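Local structure of dual function macrocyclase-peptidase POPB (Galerina marginata, 5N4B) at residues A[427-432]-A[443-449]; A[402-407]-A[419-423]; A[7-12]-A[682-688]; A[597-603]-A[652-658]; A[235-239]-A[250-254]. The protein cleaves peptide bonds after proline and macrocyclises the trimmed precursor peptide in the biosynthesis of the amanitin toxins, as a serine peptidase of the prolyl oligopeptidase family. The protein carries 1 engineered substitution. Where two conformers were deposited one is given. Numbering follows the deposited sequence.

Contact 1 of 5, residues A[427-432]-A[443-449]; sequences PGTIAR and FSILRTT
Two antiparallel β-hairpin strands, axes 4.3 Å apart at closest and 144° apart in direction, pair across a classic β-bulge. P427 lays its ring on T449. G428 O (phi/psi 156/103, demanding glycine) accepts T449 N (2.9 Å) and T449 OG1 (2.7 Å; chi1 m). T429 faces T448 in a non-hydrogen-bonded pair, CA to CA 4.5 Å. I430 N donates to R447 O (2.9 Å); I430 O takes L446 N (2.8 Å) and R447 N (3.3 Å), the bulge. A431 faces I445 in a non-hydrogen-bonded pair, CA to CA 4.3 Å, and its CB packs on F443 CZ (3.5 Å). R432 (chi1 t, chi2 t, chi3 p) pairs both ways with S444: R432 N to S444 O 2.8 Å, S444 N to R432 O 2.9 Å. Water 1 joins S444 OG to R432 O; water 2, 2.9 Å from R432 NE, reaches S444 OG. The hairpin forms a propeller blade's outer half: T429 and A431 bond back to strand 416-423, I430, L446 and T449 pack on strand 84-90, and R447 salt-bridges D125.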
# COMPACT_ATOMS: atom_id res chain seq x y z
N PRO A 427 7.59 -17.13 -3.89
CA PRO A 427 8.30 -15.86 -4.06
C PRO A 427 7.81 -14.95 -5.16
O PRO A 427 7.93 -13.73 -5.04
CB PRO A 427 9.75 -16.31 -4.33
CG PRO A 427 9.83 -17.73 -4.07
CD PRO A 427 8.48 -18.32 -3.88
N GLY A 428 7.30 -15.49 -6.26
CA GLY A 428 6.81 -14.70 -7.36
C GLY A 428 6.83 -15.48 -8.63
O GLY A 428 7.87 -15.68 -9.25
N THR A 429 5.66 -15.94 -9.04
CA THR A 429 5.49 -16.70 -10.26
C THR A 429 4.73 -15.85 -11.25
O THR A 429 3.74 -15.18 -10.90
CB THR A 429 4.73 -17.96 -9.96
OG1 THR A 429 5.56 -18.77 -9.10
CG2 THR A 429 4.39 -18.75 -11.24
N ILE A 430 5.17 -15.85 -12.51
CA ILE A 430 4.47 -15.16 -13.59
C ILE A 430 3.95 -16.23 -14.52
O ILE A 430 4.73 -16.98 -15.10
CB ILE A 430 5.39 -14.17 -14.33
CG1 ILE A 430 5.99 -13.13 -13.37
CG2 ILE A 430 4.62 -13.52 -15.47
CD1 ILE A 430 7.23 -12.49 -13.79
N ALA A 431 2.62 -16.33 -14.62
CA ALA A 431 1.96 -17.27 -15.51
C ALA A 431 1.42 -16.53 -16.72
O ALA A 431 1.13 -15.34 -16.67
CB ALA A 431 0.81 -17.97 -14.80
N ARG A 432 1.33 -17.27 -17.84
CA ARG A 432 0.88 -16.73 -19.12
C ARG A 432 -0.27 -17.57 -19.63
O ARG A 432 -0.20 -18.80 -19.62
CB ARG A 432 2.01 -16.74 -20.14
CG ARG A 432 1.64 -16.16 -21.51
CD ARG A 432 2.88 -15.93 -22.42
NE ARG A 432 3.49 -17.21 -22.70
CZ ARG A 432 3.40 -17.87 -23.85
NH1 ARG A 432 2.78 -17.37 -24.92
NH2 ARG A 432 3.98 -19.06 -23.94
N PHE A 443 -2.22 -22.35 -20.92
CA PHE A 443 -1.68 -21.84 -19.67
C PHE A 443 -0.29 -22.38 -19.43
O PHE A 443 -0.04 -23.59 -19.56
CB PHE A 443 -2.60 -22.26 -18.52
CG PHE A 443 -2.26 -21.65 -17.20
CD1 PHE A 443 -2.62 -20.35 -16.92
CD2 PHE A 443 -1.55 -22.37 -16.25
CE1 PHE A 443 -2.32 -19.77 -15.66
CE2 PHE A 443 -1.24 -21.77 -15.00
CZ PHE A 443 -1.67 -20.48 -14.75
N SER A 444 0.65 -21.49 -19.10
CA SER A 444 2.02 -21.90 -18.84
C SER A 444 2.65 -21.00 -17.78
O SER A 444 2.13 -19.93 -17.46
CB SER A 444 2.88 -21.84 -20.10
OG SER A 444 3.07 -20.53 -20.59
N ILE A 445 3.80 -21.42 -17.28
CA ILE A 445 4.58 -20.62 -16.35
C ILE A 445 5.68 -19.95 -17.16
O ILE A 445 6.51 -20.62 -17.81
CB ILE A 445 5.14 -21.47 -15.22
CG1 ILE A 445 4.05 -22.15 -14.44
CG2 ILE A 445 5.97 -20.57 -14.33
CD1 ILE A 445 2.97 -21.25 -13.92
N LEU A 446 5.68 -18.62 -17.16
CA LEU A 446 6.70 -17.84 -17.85
C LEU A 446 7.99 -17.78 -17.05
O LEU A 446 9.07 -18.01 -17.59
CB LEU A 446 6.19 -16.43 -18.10
CG LEU A 446 7.16 -15.55 -18.88
CD1 LEU A 446 7.11 -15.84 -20.43
CD2 LEU A 446 6.91 -14.06 -18.64
N ARG A 447 7.90 -17.44 -15.77
CA ARG A 447 9.07 -17.30 -14.92
C ARG A 447 8.67 -17.63 -13.50
O ARG A 447 7.54 -17.36 -13.08
CB ARG A 447 9.61 -15.85 -14.86
CG ARG A 447 9.86 -15.22 -16.18
CD ARG A 447 10.61 -13.88 -16.04
NE ARG A 447 11.99 -14.10 -15.66
CZ ARG A 447 12.93 -13.19 -15.73
NH1 ARG A 447 12.66 -11.97 -16.12
NH2 ARG A 447 14.18 -13.51 -15.45
N THR A 448 9.62 -18.20 -12.75
CA THR A 448 9.52 -18.41 -11.32
C THR A 448 10.70 -17.73 -10.64
O THR A 448 11.84 -17.91 -11.07
CB THR A 448 9.55 -19.90 -11.07
OG1 THR A 448 8.54 -20.55 -11.86
CG2 THR A 448 9.36 -20.18 -9.61
N THR A 449 10.44 -16.98 -9.58
CA THR A 449 11.49 -16.29 -8.84
C THR A 449 12.25 -17.32 -8.01
O THR A 449 11.63 -18.10 -7.28
CB THR A 449 10.86 -15.22 -7.95
OG1 THR A 449 10.11 -14.30 -8.76
CG2 THR A 449 11.91 -14.39 -7.24
O HOH W 1 1.01 -19.76 -22.16
O HOH W 2 5.06 -18.65 -20.71
O HOH W 3 5.34 -21.64 -22.66

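Contact 2 of 5, residues A[402-407]-A[419-423]; sequences FVGAAS and LTLSG
S407, with chi1 m, has the largest area buried here and closes a hydrogen-bonded antiparallel pair with T420: S407 N to T420 O is 3.0 Å and T420 N to S407 O 2.9 Å. Their side chains share one face, S407 CB lying 3.5 Å from T420 OG1; that hydroxyl hydrogen-bonds water 5 (2.7 Å) and a polar side chain of the bound peptide. L421, one residue on, points to the other face. Its mt side chain puts CD2 3.6 Å from A406 CB, and its CB sits over the face of the F402 ring, 4.0 Å from the centroid, a CH-pi contact. These strands, 164° apart in direction with axes 4.8 Å apart at closest, are the first two of a four-stranded blade of the β-propeller. S422 completes the ladder with A405: A405 N to S422 O 2.9 Å, S422 N to A405 O 3.1 Å. Water 4 links A405 O to S422 OG (chi1 p). G404 (162/-146, angles that call for glycine) faces G423, CA to CA 4.4 Å.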
# COMPACT_ATOMS: atom_id res chain seq x y z
N PHE A 402 -2.93 -22.98 -6.69
CA PHE A 402 -2.21 -21.86 -6.14
C PHE A 402 -2.90 -21.37 -4.88
O PHE A 402 -4.12 -21.20 -4.84
CB PHE A 402 -2.16 -20.71 -7.17
CG PHE A 402 -1.70 -19.42 -6.59
CD1 PHE A 402 -0.41 -19.30 -6.13
CD2 PHE A 402 -2.56 -18.39 -6.41
CE1 PHE A 402 0.01 -18.14 -5.54
CE2 PHE A 402 -2.14 -17.23 -5.84
CZ PHE A 402 -0.83 -17.11 -5.41
N VAL A 403 -2.11 -21.08 -3.85
CA VAL A 403 -2.58 -20.53 -2.58
C VAL A 403 -1.84 -19.24 -2.29
O VAL A 403 -0.64 -19.24 -1.96
CB VAL A 403 -2.42 -21.53 -1.43
CG1 VAL A 403 -2.96 -20.94 -0.13
CG2 VAL A 403 -3.14 -22.81 -1.72
N GLY A 404 -2.52 -18.12 -2.40
CA GLY A 404 -1.89 -16.85 -2.14
C GLY A 404 -2.68 -15.70 -2.72
O GLY A 404 -3.91 -15.73 -2.77
N ALA A 405 -1.95 -14.69 -3.16
CA ALA A 405 -2.51 -13.48 -3.75
C ALA A 405 -2.15 -13.42 -5.23
O ALA A 405 -1.02 -13.78 -5.62
CB ALA A 405 -1.97 -12.22 -3.05
N ALA A 406 -3.09 -12.98 -6.05
CA ALA A 406 -2.91 -12.95 -7.50
C ALA A 406 -3.33 -11.60 -8.08
O ALA A 406 -4.22 -10.93 -7.56
CB ALA A 406 -3.75 -14.01 -8.13
N SER A 407 -2.69 -11.20 -9.16
CA SER A 407 -3.10 -10.04 -9.95
C SER A 407 -2.99 -10.35 -11.44
O SER A 407 -2.24 -11.25 -11.84
CB SER A 407 -2.17 -8.87 -9.73
OG SER A 407 -2.03 -8.57 -8.38
N LEU A 419 -0.64 -13.54 -15.18
CA LEU A 419 -0.96 -13.53 -13.76
C LEU A 419 0.33 -13.43 -12.97
O LEU A 419 1.30 -14.15 -13.26
CB LEU A 419 -1.71 -14.78 -13.32
CG LEU A 419 -2.95 -15.15 -14.09
CD1 LEU A 419 -3.44 -16.55 -13.62
CD2 LEU A 419 -4.00 -14.13 -13.94
N THR A 420 0.34 -12.55 -11.98
CA THR A 420 1.43 -12.51 -11.01
C THR A 420 0.93 -13.11 -9.70
O THR A 420 -0.11 -12.70 -9.18
CB THR A 420 2.01 -11.12 -10.84
OG1 THR A 420 1.02 -10.22 -10.42
CG2 THR A 420 2.51 -10.60 -12.17
N LEU A 421 1.65 -14.11 -9.21
CA LEU A 421 1.23 -14.99 -8.12
C LEU A 421 2.30 -14.95 -7.04
O LEU A 421 3.49 -15.16 -7.33
CB LEU A 421 1.07 -16.44 -8.63
CG LEU A 421 0.16 -16.57 -9.85
CD1 LEU A 421 0.23 -18.00 -10.33
CD2 LEU A 421 -1.27 -16.16 -9.55
N SER A 422 1.89 -14.71 -5.81
CA SER A 422 2.84 -14.79 -4.69
C SER A 422 2.09 -15.13 -3.42
O SER A 422 0.87 -15.06 -3.35
CB SER A 422 3.65 -13.52 -4.51
OG SER A 422 2.86 -12.48 -3.96
N GLY A 423 2.83 -15.51 -2.39
CA GLY A 423 2.24 -15.84 -1.12
C GLY A 423 3.32 -16.14 -0.12
O GLY A 423 4.49 -15.89 -0.36
O HOH W 4 0.82 -11.53 -5.69
O HOH W 5 1.08 -9.73 -7.72

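Contact 3 of 5, residues A[7-12]-A[682-688]; sequences WAPGNY and PQNPHPL
Neither segment is regular: the start of the modelled chain lies as a loop against the turn between helix 668-680 and strand 688-693, with P9 and Q683 CA atoms 4.8 Å apart. W7 (chi1 t, chi2 90°) takes P687 over the face of its six-membered ring, P687 CB 3.8 Å from the centroid, a CH-pi contact. Van der Waals packing adds P9 CB to N684 O at 3.4 Å and Y12 CZ to L688 CB at 4.2 Å. Hydrogen bonds are few: L688 N donates to Y12 OH (3.1 Å; Y12 chi1 m), and G10 N makes a weak bond to P682 O (2.9 Å), G10 having positive phi (84/18). Water 6 accepts from Y12 OH (2.7 Å) and donates to P682 O (2.8 Å) and N684 O (2.7 Å). The indole also meets Y62 of helix 46-64 edge-to-face. One indole on a proline, plus a tyrosine hydroxyl and a water serving backbone groups, implies a joint of packing and main-chain hydrogen bonding, with no ion pair between the segments.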
# COMPACT_ATOMS: atom_id res chain seq x y z
N TRP A 7 21.66 0.44 29.60
CA TRP A 7 20.34 1.05 29.65
C TRP A 7 19.55 0.61 30.86
O TRP A 7 19.57 -0.58 31.23
CB TRP A 7 19.56 0.72 28.37
CG TRP A 7 18.15 1.34 28.42
CD1 TRP A 7 17.81 2.57 27.96
CD2 TRP A 7 16.95 0.77 29.01
NE1 TRP A 7 16.47 2.80 28.22
CE2 TRP A 7 15.93 1.72 28.86
CE3 TRP A 7 16.64 -0.43 29.63
CZ2 TRP A 7 14.67 1.52 29.34
CZ3 TRP A 7 15.36 -0.66 30.10
CH2 TRP A 7 14.37 0.34 29.96
N ALA A 8 18.81 1.55 31.47
CA ALA A 8 17.96 1.22 32.61
C ALA A 8 16.70 2.06 32.60
O ALA A 8 16.65 3.15 32.02
CB ALA A 8 18.69 1.48 33.94
N PRO A 9 15.66 1.60 33.29
CA PRO A 9 14.43 2.39 33.42
C PRO A 9 14.67 3.75 34.05
O PRO A 9 15.60 3.94 34.84
CB PRO A 9 13.56 1.52 34.33
CG PRO A 9 14.08 0.13 34.15
CD PRO A 9 15.54 0.28 33.91
N GLY A 10 13.84 4.73 33.66
CA GLY A 10 13.84 6.05 34.27
C GLY A 10 14.85 7.04 33.74
O GLY A 10 15.14 8.04 34.41
N ASN A 11 15.40 6.79 32.57
CA ASN A 11 16.45 7.65 32.02
C ASN A 11 16.05 8.22 30.67
O ASN A 11 16.88 8.32 29.75
CB ASN A 11 17.75 6.88 31.87
CG ASN A 11 18.36 6.53 33.20
OD1 ASN A 11 18.64 7.41 34.02
ND2 ASN A 11 18.54 5.23 33.44
N TYR A 12 14.79 8.62 30.54
CA TYR A 12 14.36 9.11 29.26
C TYR A 12 14.70 10.59 29.13
O TYR A 12 14.94 11.30 30.14
CB TYR A 12 12.85 8.87 29.08
CG TYR A 12 12.51 7.41 29.04
CD1 TYR A 12 12.97 6.60 27.99
CD2 TYR A 12 11.71 6.83 29.99
CE1 TYR A 12 12.70 5.28 27.93
CE2 TYR A 12 11.41 5.45 29.95
CZ TYR A 12 11.90 4.68 28.88
OH TYR A 12 11.64 3.33 28.80
N PRO A 682 7.67 5.99 33.54
CA PRO A 682 9.10 6.16 33.31
C PRO A 682 9.92 4.99 33.80
O PRO A 682 10.97 4.68 33.21
CB PRO A 682 9.40 7.45 34.09
CG PRO A 682 8.29 7.54 35.11
CD PRO A 682 7.09 7.04 34.38
N GLN A 683 9.47 4.33 34.86
CA GLN A 683 10.19 3.20 35.42
C GLN A 683 9.74 1.88 34.82
O GLN A 683 10.01 0.81 35.36
CB GLN A 683 10.05 3.17 36.94
CG GLN A 683 10.42 4.51 37.60
CD GLN A 683 11.83 4.95 37.32
OE1 GLN A 683 12.74 4.14 37.29
NE2 GLN A 683 12.01 6.27 37.17
N ASN A 684 9.10 1.92 33.65
CA ASN A 684 8.69 0.68 33.04
C ASN A 684 9.88 -0.27 32.92
O ASN A 684 10.97 0.15 32.53
CB ASN A 684 8.15 0.97 31.63
CG ASN A 684 7.28 -0.13 31.10
OD1 ASN A 684 6.16 -0.40 31.60
ND2 ASN A 684 7.79 -0.85 30.09
N PRO A 685 9.69 -1.57 33.15
CA PRO A 685 10.84 -2.49 33.14
C PRO A 685 11.40 -2.77 31.77
O PRO A 685 12.54 -3.24 31.67
CB PRO A 685 10.27 -3.77 33.73
CG PRO A 685 8.80 -3.64 33.62
CD PRO A 685 8.48 -2.20 33.70
N HIS A 686 10.63 -2.47 30.73
CA HIS A 686 10.99 -2.73 29.35
C HIS A 686 11.16 -1.42 28.62
O HIS A 686 10.43 -0.47 28.92
CB HIS A 686 9.89 -3.56 28.68
CG HIS A 686 9.50 -4.74 29.51
ND1 HIS A 686 8.20 -5.07 29.81
CD2 HIS A 686 10.28 -5.68 30.07
CE1 HIS A 686 8.21 -6.16 30.58
NE2 HIS A 686 9.46 -6.55 30.75
N PRO A 687 12.15 -1.31 27.74
CA PRO A 687 12.42 -0.02 27.12
C PRO A 687 11.29 0.42 26.21
O PRO A 687 10.68 -0.38 25.50
CB PRO A 687 13.70 -0.29 26.32
CG PRO A 687 13.63 -1.74 25.98
CD PRO A 687 13.08 -2.34 27.28
N LEU A 688 11.05 1.72 26.24
CA LEU A 688 10.05 2.41 25.42
C LEU A 688 10.84 3.42 24.59
O LEU A 688 11.22 4.48 25.08
CB LEU A 688 8.97 3.06 26.27
CG LEU A 688 8.34 2.06 27.26
CD1 LEU A 688 7.39 2.78 28.22
CD2 LEU A 688 7.56 0.97 26.61
O HOH W 6 11.48 2.57 31.41

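Contact 4 of 5, residues A[597-603]-A[652-658]; sequences GAAVPEG and PATLITV
Strands 598-602 and 653-658 run parallel, 13° apart in direction and 4.7 Å between axes at closest, in one unbroken register from A598 opposite A653 to G603 opposite V658. P652 leads in, its CB 3.8 Å from A598 N. Water 7 bridges A653 N (3.0 Å) and G597 O (2.6 Å), while A653 O receives A599 N at 2.9 Å. T654, chi1 m, turns its OG1 back to P652 O (2.8 Å) and lies beside A599, CA to CA 4.7 Å. L655 N then donates to A599 O at 3.0 Å. Opposite L655 O stands P601, which has no N-H to give; V600 CA makes a CA-H...O contact with L655 O at 3.3 Å, but no N-H or O-H donor reaches this buried carbonyl. I656 (mt) rests CG1 on P601 CG at 3.7 Å. T657 restores the ladder, T657 N to P601 O 3.1 Å and G603 N to T657 O 2.8 Å; its OG1 (chi1 p) lies 3.3 Å from E602 CG, while the carboxylate of E602 serves K715 and the bound peptide. V658 faces G603, whose positive phi favours glycine and which lies about 4 Å from the side chain of catalytic D662. In this α/β-hydrolase sheet strand 598-602 also pairs with 572-577 and strand 653-659 with 688-693; helices 579-590 and 668-680 pack against A599, P601 and I656, and helix 705-722 against V600 and L655.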
# COMPACT_ATOMS: atom_id res chain seq x y z
N GLY A 597 4.59 -9.34 24.19
CA GLY A 597 5.97 -9.32 24.64
C GLY A 597 6.80 -8.24 23.99
O GLY A 597 7.88 -7.92 24.50
N ALA A 598 6.34 -7.67 22.88
CA ALA A 598 7.06 -6.60 22.21
C ALA A 598 6.10 -5.93 21.24
O ALA A 598 5.15 -6.55 20.76
CB ALA A 598 8.28 -7.07 21.43
N ALA A 599 6.41 -4.68 20.91
CA ALA A 599 5.55 -3.91 20.03
C ALA A 599 6.38 -2.98 19.16
O ALA A 599 7.24 -2.26 19.67
CB ALA A 599 4.53 -3.10 20.84
N VAL A 600 6.11 -2.99 17.85
CA VAL A 600 6.83 -2.15 16.87
C VAL A 600 5.80 -1.45 15.99
O VAL A 600 5.40 -1.98 14.94
CB VAL A 600 7.89 -2.92 16.07
CG1 VAL A 600 8.55 -1.95 15.08
CG2 VAL A 600 8.89 -3.50 17.00
N PRO A 601 5.30 -0.27 16.40
CA PRO A 601 4.43 0.53 15.53
C PRO A 601 5.25 1.40 14.61
O PRO A 601 6.15 2.11 15.09
CB PRO A 601 3.61 1.36 16.53
CG PRO A 601 4.56 1.52 17.69
CD PRO A 601 5.47 0.33 17.73
N GLU A 602 4.96 1.38 13.32
CA GLU A 602 5.74 2.11 12.30
C GLU A 602 4.87 3.21 11.68
O GLU A 602 3.82 2.94 11.12
CB GLU A 602 6.23 1.16 11.21
CG GLU A 602 7.06 0.02 11.73
CD GLU A 602 7.52 -0.94 10.63
OE1 GLU A 602 7.73 -0.47 9.47
OE2 GLU A 602 7.74 -2.12 10.89
N GLY A 603 5.32 4.45 11.77
CA GLY A 603 4.57 5.55 11.16
C GLY A 603 3.10 5.58 11.48
O GLY A 603 2.27 5.84 10.59
N PRO A 652 4.80 -3.59 27.22
CA PRO A 652 5.85 -4.38 26.59
C PRO A 652 6.95 -3.50 26.07
O PRO A 652 6.75 -2.33 25.77
CB PRO A 652 5.12 -5.05 25.40
CG PRO A 652 4.05 -4.09 25.06
CD PRO A 652 3.59 -3.51 26.40
N ALA A 653 8.12 -4.12 25.88
CA ALA A 653 9.20 -3.46 25.14
C ALA A 653 8.66 -2.94 23.82
O ALA A 653 8.05 -3.70 23.07
CB ALA A 653 10.33 -4.45 24.85
N THR A 654 8.90 -1.66 23.53
CA THR A 654 8.31 -0.98 22.41
C THR A 654 9.40 -0.20 21.69
O THR A 654 10.16 0.55 22.31
CB THR A 654 7.20 -0.03 22.89
OG1 THR A 654 6.12 -0.79 23.47
CG2 THR A 654 6.61 0.74 21.74
N LEU A 655 9.46 -0.38 20.37
CA LEU A 655 10.37 0.34 19.49
C LEU A 655 9.50 0.97 18.42
O LEU A 655 8.96 0.28 17.54
CB LEU A 655 11.40 -0.55 18.85
CG LEU A 655 12.33 0.17 17.86
CD1 LEU A 655 13.19 1.20 18.58
CD2 LEU A 655 13.23 -0.80 17.14
N ILE A 656 9.26 2.26 18.53
CA ILE A 656 8.45 3.01 17.56
C ILE A 656 9.39 3.49 16.47
O ILE A 656 10.54 3.86 16.76
CB ILE A 656 7.76 4.19 18.27
CG1 ILE A 656 6.95 3.68 19.48
CG2 ILE A 656 6.91 4.97 17.30
CD1 ILE A 656 5.99 4.65 20.07
N THR A 657 8.96 3.47 15.24
CA THR A 657 9.81 3.95 14.15
C THR A 657 9.02 4.92 13.29
O THR A 657 7.85 4.69 12.99
CB THR A 657 10.46 2.81 13.31
OG1 THR A 657 9.47 2.17 12.52
CG2 THR A 657 11.09 1.75 14.22
N VAL A 658 9.66 6.03 12.92
CA VAL A 658 9.07 7.01 12.03
C VAL A 658 10.11 7.54 11.06
O VAL A 658 11.31 7.48 11.31
CB VAL A 658 8.36 8.19 12.74
CG1 VAL A 658 7.23 7.70 13.65
CG2 VAL A 658 9.38 9.04 13.49
O HOH W 7 8.47 -6.93 26.87

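Contact 5 of 5, residues A[235-239]-A[250-254]; sequences AMMCY and IIVYQ
The outer two strands of a propeller blade meet here as an antiparallel hairpin, axes 4.4 Å apart at closest and directions 146° apart. M237 N gives its hydrogen to Y253 O at 2.9 Å. M237 O accepts twice, from V252 N at 2.8 Å and Y253 N at 3.1 Å, because V252 adopts helix-like angles (-77/-39) and both residues face M237: a classic β-bulge. Past it, Y239 N to I250 O (2.8 Å) and I250 N to Y239 O (3.0 Å) form a full hydrogen-bonded pair. The backbones of M236 and C238 bond to R219 and Y217 of strand 214-219 instead. Side chains add apolar contacts: M236 SD to I251 CD1 3.9 Å and C238 SG to I251 CG1 4.0 Å on one face, Y239 CD2 to I250 CD1 4.1 Å on the other, with V252 CG2 reaching Y239 CB at 3.9 Å. All the hydrogen bonds across this pairing are backbone ones, so main-chain N-H and C=O groups carry the polar pairing, and apolar side chains together with Y239 the packing.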
# COMPACT_ATOMS: atom_id res chain seq x y z
N ALA A 235 -7.64 20.06 -5.97
CA ALA A 235 -7.15 19.19 -7.05
C ALA A 235 -7.85 19.49 -8.36
O ALA A 235 -9.03 19.87 -8.42
CB ALA A 235 -7.38 17.73 -6.71
N MET A 236 -7.11 19.27 -9.43
CA MET A 236 -7.58 19.46 -10.79
C MET A 236 -7.22 18.22 -11.58
O MET A 236 -6.05 17.79 -11.59
CB MET A 236 -6.87 20.66 -11.47
CG MET A 236 -7.13 21.98 -10.81
SD MET A 236 -5.90 23.23 -11.23
CE MET A 236 -4.68 22.83 -9.98
N MET A 237 -8.17 17.66 -12.31
CA MET A 237 -7.85 16.66 -13.32
C MET A 237 -7.52 17.40 -14.61
O MET A 237 -8.33 18.19 -15.11
CB MET A 237 -9.00 15.67 -13.51
CG MET A 237 -8.73 14.60 -14.53
SD MET A 237 -7.32 13.55 -14.23
CE MET A 237 -7.82 12.81 -12.69
N CYS A 238 -6.35 17.15 -15.14
CA CYS A 238 -5.80 17.90 -16.25
C CYS A 238 -5.37 16.96 -17.36
O CYS A 238 -5.23 15.73 -17.15
CB CYS A 238 -4.58 18.70 -15.81
SG CYS A 238 -4.98 20.03 -14.66
N TYR A 239 -5.18 17.55 -18.53
CA TYR A 239 -4.69 16.85 -19.71
C TYR A 239 -3.46 17.54 -20.25
O TYR A 239 -3.47 18.76 -20.46
CB TYR A 239 -5.79 16.79 -20.78
CG TYR A 239 -5.37 16.19 -22.06
CD1 TYR A 239 -5.25 14.81 -22.27
CD2 TYR A 239 -5.07 17.05 -23.11
CE1 TYR A 239 -4.84 14.35 -23.55
CE2 TYR A 239 -4.66 16.60 -24.31
CZ TYR A 239 -4.56 15.29 -24.54
OH TYR A 239 -4.13 14.98 -25.83
N ILE A 250 -4.85 21.39 -20.30
CA ILE A 250 -6.29 21.63 -20.19
C ILE A 250 -6.75 21.16 -18.82
O ILE A 250 -6.38 20.06 -18.39
CB ILE A 250 -7.02 20.86 -21.31
CG1 ILE A 250 -6.64 21.46 -22.67
CG2 ILE A 250 -8.52 20.89 -21.10
CD1 ILE A 250 -7.06 20.60 -23.85
N ILE A 251 -7.59 21.94 -18.14
CA ILE A 251 -8.26 21.51 -16.93
C ILE A 251 -9.53 20.79 -17.36
O ILE A 251 -10.48 21.43 -17.84
CB ILE A 251 -8.58 22.66 -15.96
CG1 ILE A 251 -7.28 23.27 -15.42
CG2 ILE A 251 -9.39 22.13 -14.78
CD1 ILE A 251 -7.52 24.50 -14.51
N VAL A 252 -9.55 19.47 -17.22
CA VAL A 252 -10.67 18.60 -17.57
C VAL A 252 -11.76 18.68 -16.51
O VAL A 252 -12.97 18.68 -16.81
CB VAL A 252 -10.11 17.17 -17.71
CG1 VAL A 252 -11.15 16.16 -17.79
CG2 VAL A 252 -9.21 17.10 -18.94
N TYR A 253 -11.39 18.77 -15.24
CA TYR A 253 -12.37 18.93 -14.18
C TYR A 253 -11.71 19.50 -12.92
O TYR A 253 -10.60 19.14 -12.56
CB TYR A 253 -13.10 17.62 -13.78
CG TYR A 253 -14.32 17.95 -12.95
CD1 TYR A 253 -15.41 18.58 -13.53
CD2 TYR A 253 -14.39 17.65 -11.62
CE1 TYR A 253 -16.51 18.95 -12.78
CE2 TYR A 253 -15.50 17.96 -10.83
CZ TYR A 253 -16.56 18.63 -11.43
OH TYR A 253 -17.68 19.01 -10.72
N GLN A 254 -12.45 20.37 -12.22
CA GLN A 254 -12.16 20.74 -10.84
C GLN A 254 -13.45 21.20 -10.20
O GLN A 254 -14.44 21.46 -10.90
CB GLN A 254 -11.08 21.82 -10.75
CG GLN A 254 -11.49 23.18 -11.19
CD GLN A 254 -10.35 24.17 -10.94
OE1 GLN A 254 -9.86 24.32 -9.81
NE2 GLN A 254 -9.94 24.82 -11.97

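Contacts 1 and 2 are successive hairpins of the last propeller blade, overlapping through neighbouring strands 416-423 and 426-434, where T429 N and A431 N meet L421 O and L419 O. Contact 5 is the counterpart of contact 1 on another blade, about 39 Å away between centres: both take the outer strand pair, both carry a classic bulge and both pack apolar side chains, and contact 1 adds water bridges between R432 and S444. Contact 4 is the buried one, a parallel ladder reaching the catalytic residues. Contact 3, more peripheral and loop-to-loop, meets it through P687 O and T654 N and relies on a CH-pi contact, a tyrosine hydroxyl and a water. Contacts 2 and 4 each hydrogen-bond the bound peptide.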